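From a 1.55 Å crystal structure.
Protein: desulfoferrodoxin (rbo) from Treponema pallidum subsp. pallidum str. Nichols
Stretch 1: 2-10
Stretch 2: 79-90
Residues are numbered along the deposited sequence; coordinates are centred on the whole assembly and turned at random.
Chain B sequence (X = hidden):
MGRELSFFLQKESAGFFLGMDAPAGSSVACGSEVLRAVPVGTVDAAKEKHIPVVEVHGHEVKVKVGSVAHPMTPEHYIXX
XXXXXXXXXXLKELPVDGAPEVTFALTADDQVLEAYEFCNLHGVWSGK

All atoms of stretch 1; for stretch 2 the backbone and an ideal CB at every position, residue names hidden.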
# COMPACT_ATOMS: atom_id res chain seq x y z
N GLY B 2 14.42 4.84 -6.74
CA GLY B 2 14.19 3.38 -6.81
C GLY B 2 12.81 3.02 -6.32
O GLY B 2 12.36 1.88 -6.55
N ARG B 3 12.14 3.99 -5.67
CA ARG B 3 10.88 3.80 -4.91
C ARG B 3 10.94 2.52 -4.09
O ARG B 3 10.19 1.57 -4.32
CB ARG B 3 9.67 3.80 -5.83
CG ARG B 3 9.24 5.17 -6.21
CD ARG B 3 8.32 5.17 -7.44
NE ARG B 3 7.03 4.57 -7.07
CZ ARG B 3 6.47 3.48 -7.61
NH1 ARG B 3 7.05 2.80 -8.60
NH2 ARG B 3 5.31 3.08 -7.13
N GLU B 4 11.87 2.51 -3.15
CA GLU B 4 12.26 1.32 -2.45
C GLU B 4 11.28 1.02 -1.31
O GLU B 4 11.05 1.87 -0.48
CB GLU B 4 13.64 1.55 -1.84
CG GLU B 4 14.43 0.27 -1.58
CD GLU B 4 15.68 0.53 -0.71
OE1 GLU B 4 16.32 1.60 -0.88
OE2 GLU B 4 16.00 -0.33 0.16
N LEU B 5 10.77 -0.21 -1.29
CA LEU B 5 9.84 -0.68 -0.27
C LEU B 5 10.57 -1.32 0.92
O LEU B 5 11.50 -2.10 0.74
CB LEU B 5 8.88 -1.69 -0.87
CG LEU B 5 7.81 -1.11 -1.75
CD1 LEU B 5 6.96 -2.20 -2.26
CD2 LEU B 5 6.95 -0.11 -1.00
N SER B 6 10.17 -0.95 2.13
CA SER B 6 10.59 -1.61 3.33
C SER B 6 9.37 -2.02 4.12
O SER B 6 8.29 -1.44 3.95
CB SER B 6 11.46 -0.68 4.20
OG SER B 6 10.93 0.65 4.23
N PHE B 7 9.57 -3.02 4.98
CA PHE B 7 8.52 -3.64 5.76
C PHE B 7 8.95 -3.75 7.18
O PHE B 7 10.07 -4.17 7.46
CB PHE B 7 8.21 -5.02 5.18
CG PHE B 7 7.89 -4.99 3.71
CD1 PHE B 7 8.88 -5.22 2.74
CD2 PHE B 7 6.60 -4.69 3.28
CE1 PHE B 7 8.56 -5.16 1.36
CE2 PHE B 7 6.30 -4.62 1.92
CZ PHE B 7 7.29 -4.86 0.98
N PHE B 8 8.06 -3.37 8.07
CA PHE B 8 8.30 -3.36 9.52
C PHE B 8 7.10 -4.10 10.14
O PHE B 8 5.97 -3.64 10.00
CB PHE B 8 8.35 -1.92 10.03
CG PHE B 8 9.34 -1.06 9.28
CD1 PHE B 8 9.03 -0.55 8.05
CD2 PHE B 8 10.58 -0.77 9.83
CE1 PHE B 8 9.94 0.24 7.36
CE2 PHE B 8 11.49 0.00 9.13
CZ PHE B 8 11.15 0.51 7.88
N LEU B 9 7.36 -5.19 10.85
CA LEU B 9 6.30 -6.09 11.29
C LEU B 9 6.30 -6.28 12.80
O LEU B 9 7.31 -6.64 13.38
CB LEU B 9 6.45 -7.44 10.59
CG LEU B 9 6.88 -7.46 9.11
CD1 LEU B 9 7.13 -8.87 8.70
CD2 LEU B 9 5.85 -6.90 8.20
N GLN B 10 5.13 -6.07 13.42
CA GLN B 10 4.93 -6.32 14.87
C GLN B 10 5.00 -7.79 15.21
O GLN B 10 4.80 -8.61 14.31
CB GLN B 10 3.56 -5.84 15.31
CG GLN B 10 3.50 -4.40 15.68
CD GLN B 10 2.37 -4.09 16.63
OE1 GLN B 10 1.23 -3.93 16.19
NE2 GLN B 10 2.67 -3.98 17.94
N UNK B 79 1.12 -14.64 4.58
CA UNK B 79 0.23 -13.65 5.19
C UNK B 79 -0.31 -12.68 4.17
O UNK B 79 -1.50 -12.36 4.18
CB UNK B 79 0.96 -12.88 6.29
N UNK B 80 0.56 -12.21 3.29
CA UNK B 80 0.19 -11.16 2.35
C UNK B 80 1.19 -11.14 1.19
O UNK B 80 2.30 -11.70 1.29
CB UNK B 80 0.14 -9.80 3.05
N UNK B 81 0.79 -10.49 0.11
CA UNK B 81 1.62 -10.23 -1.04
C UNK B 81 1.47 -8.73 -1.34
O UNK B 81 0.34 -8.19 -1.29
CB UNK B 81 1.23 -11.10 -2.23
N UNK B 82 2.58 -8.10 -1.60
CA UNK B 82 2.65 -6.68 -1.98
C UNK B 82 3.19 -6.59 -3.41
O UNK B 82 4.13 -7.30 -3.76
CB UNK B 82 3.53 -5.89 -1.01
N UNK B 83 2.62 -5.73 -4.22
CA UNK B 83 3.03 -5.51 -5.59
C UNK B 83 3.45 -4.09 -5.74
O UNK B 83 2.71 -3.18 -5.36
CB UNK B 83 1.91 -5.86 -6.58
N UNK B 84 4.66 -3.89 -6.23
CA UNK B 84 5.07 -2.58 -6.63
C UNK B 84 4.90 -2.51 -8.15
O UNK B 84 5.33 -3.42 -8.84
CB UNK B 84 6.51 -2.28 -6.19
N UNK B 85 4.26 -1.46 -8.64
CA UNK B 85 4.08 -1.20 -10.05
C UNK B 85 4.68 0.16 -10.36
O UNK B 85 5.11 0.90 -9.47
CB UNK B 85 2.60 -1.26 -10.44
N UNK B 86 4.70 0.49 -11.65
CA UNK B 86 5.22 1.77 -12.10
C UNK B 86 4.48 2.93 -11.48
O UNK B 86 5.10 3.94 -11.09
CB UNK B 86 5.15 1.87 -13.63
N UNK B 87 3.15 2.79 -11.38
CA UNK B 87 2.26 3.89 -10.92
C UNK B 87 1.95 3.88 -9.44
O UNK B 87 1.49 4.88 -8.93
CB UNK B 87 0.94 3.83 -11.68
N UNK B 88 2.20 2.77 -8.77
CA UNK B 88 1.86 2.63 -7.38
C UNK B 88 2.23 1.34 -6.69
O UNK B 88 3.16 0.63 -7.08
CB UNK B 88 0.35 2.83 -7.24
N UNK B 89 1.52 1.06 -5.60
CA UNK B 89 1.75 -0.14 -4.78
C UNK B 89 0.37 -0.71 -4.45
O UNK B 89 -0.63 0.03 -4.40
CB UNK B 89 2.55 0.18 -3.51
N UNK B 90 0.34 -2.02 -4.21
CA UNK B 90 -0.83 -2.71 -3.70
C UNK B 90 -0.41 -3.74 -2.67
O UNK B 90 0.69 -4.25 -2.69
CB UNK B 90 -1.61 -3.37 -4.84

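Strand 5-9 of stretch 1 runs nearly antiparallel to strand 79-85, with their axes at 158° and 10.2 Å apart at closest approach. No backbone ladder can form across such a gap, so contact depends on side chains, and Leu5, Phe7 and Leu9 all point toward stretch 2.

Position 79 is out of reach of stretch 1, and the visible atoms restrict it little; it is Ala79. At position 80 the CA-to-CB bond points toward stretch 1, but nothing there comes within 5.5 Å of the ideal CB. Phe7 and Leu9 offer an apolar surface that only a long side chain could touch, and a large aromatic or perhaps methionine would suit. The residue is Trp80, with chi1 in p. Its CH2 lies 3.4 Å from CD2 of Phe7, the two six-membered rings meeting obliquely with centroids 5.2 Å apart and planes at 34°. Leu9 CD2 packs at the edge of the indole, 4.0 Å from Trp80 CZ2.

Position 81 is out of reach, and its extended backbone (phi/psi -130/136) suits a beta-branched residue among others; it is Val81.

Position 82 points toward stretch 1 again, but more closely: the ideal CB is 4.2 Å from Phe7 CE2 and 5.2 Å from Leu5 CD1. A small or medium apolar residue such as alanine, cysteine or valine would fit. The residue is Cys82, whose SG lies 3.8 Å from Leu5 CD1 and 4.1 Å from Phe7 CE2, at the edge of the phenyl ring.

Position 83 points away, leaving stretch 1 no say in its side chain; Leu83 pairs through its backbone with position 90.

Position 84 faces stretch 1, its ideal CB 4.0 Å from Leu5 CD1. To one side of that methyl group lie the carbonyl oxygens of Gly2 and Arg3, so an aliphatic residue could cover the leucine, while a long one ending in a donor could also reach the carbonyls. Lys84 does both. Its CB contacts Leu5 CD1, and its extended chain, turned at chi3 (p), brings NZ to 3.0 Å from Arg3 O in a hydrogen bond and to 2.9 Å from Gly2 O in a weak one. A water accepts from both Lys84 NZ and Leu5 N, bridging the two.

Around positions 85 to 88 the guanidinium of Arg3 meets backbone carbonyls rather than side chains. At 85 the CB points away, so many residues would serve; Thr85 contributes its O, 2.9 Å from Arg3 NH1 and 3.2 Å from Arg3 NH2, both hydrogen bonds. Positions 86 and 87 also point away, into space that polar residues could use: they are Arg86, whose O lies over one guanidinium face, and Lys87. At 88, phi/psi of -178/-158 favours glycine; Gly88 O accepts a weak bond from Arg3 NH2 at 3.3 Å.

Position 89 points toward Leu5 and Arg3, inviting an aliphatic residue. Ile89 places CG2 4.1 Å from Leu5 CD2. Position 90, out of reach, is Gln90.

Stretch 2, residues 79-90: AWVCLKTRKGIQ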
# COMPACT_ATOMS: atom_id res chain seq x y z
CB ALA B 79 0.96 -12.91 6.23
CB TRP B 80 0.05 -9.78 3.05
CG TRP B 80 1.24 -9.32 3.90
CD1 TRP B 80 1.29 -9.29 5.26
CD2 TRP B 80 2.50 -8.79 3.45
NE1 TRP B 80 2.51 -8.81 5.70
CE2 TRP B 80 3.28 -8.50 4.61
CE3 TRP B 80 3.08 -8.57 2.18
CZ2 TRP B 80 4.57 -8.01 4.53
CZ3 TRP B 80 4.37 -8.08 2.11
CH2 TRP B 80 5.09 -7.77 3.27
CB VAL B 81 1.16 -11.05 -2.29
CG1 VAL B 81 1.89 -10.60 -3.55
CG2 VAL B 81 1.35 -12.55 -2.01
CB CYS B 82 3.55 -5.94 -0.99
SG CYS B 82 3.91 -4.23 -1.40
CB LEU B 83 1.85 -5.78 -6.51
CG LEU B 83 2.16 -6.10 -7.96
CD1 LEU B 83 2.93 -7.33 -8.11
CD2 LEU B 83 0.84 -6.09 -8.76
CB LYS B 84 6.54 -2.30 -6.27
CG LYS B 84 6.97 -0.97 -6.90
CD LYS B 84 8.29 -0.46 -6.42
CE LYS B 84 9.44 -1.19 -6.95
NZ LYS B 84 10.69 -0.53 -6.47
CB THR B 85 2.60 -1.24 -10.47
OG1 THR B 85 1.89 -0.14 -9.91
CG2 THR B 85 1.87 -2.49 -9.91
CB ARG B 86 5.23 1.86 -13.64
CG ARG B 86 6.43 1.05 -14.27
CD ARG B 86 6.90 1.53 -15.66
NE ARG B 86 8.21 2.20 -15.58
CZ ARG B 86 8.90 2.68 -16.63
NH1 ARG B 86 8.44 2.56 -17.89
NH2 ARG B 86 10.09 3.26 -16.43
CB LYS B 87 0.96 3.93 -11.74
CG LYS B 87 1.21 4.04 -13.21
CD LYS B 87 1.98 5.33 -13.62
CE LYS B 87 1.98 5.62 -15.12
NZ LYS B 87 0.71 6.34 -15.47
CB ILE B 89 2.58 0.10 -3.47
CG1 ILE B 89 1.88 1.06 -2.50
CG2 ILE B 89 4.01 0.49 -3.80
CD1 ILE B 89 2.54 1.15 -1.19
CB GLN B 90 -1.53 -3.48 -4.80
CG GLN B 90 -1.85 -2.61 -5.96
CD GLN B 90 -2.96 -3.23 -6.89
OE1 GLN B 90 -3.90 -3.78 -6.40
NE2 GLN B 90 -2.78 -3.11 -8.21
O HOH W 1 11.33 -2.02 -3.65
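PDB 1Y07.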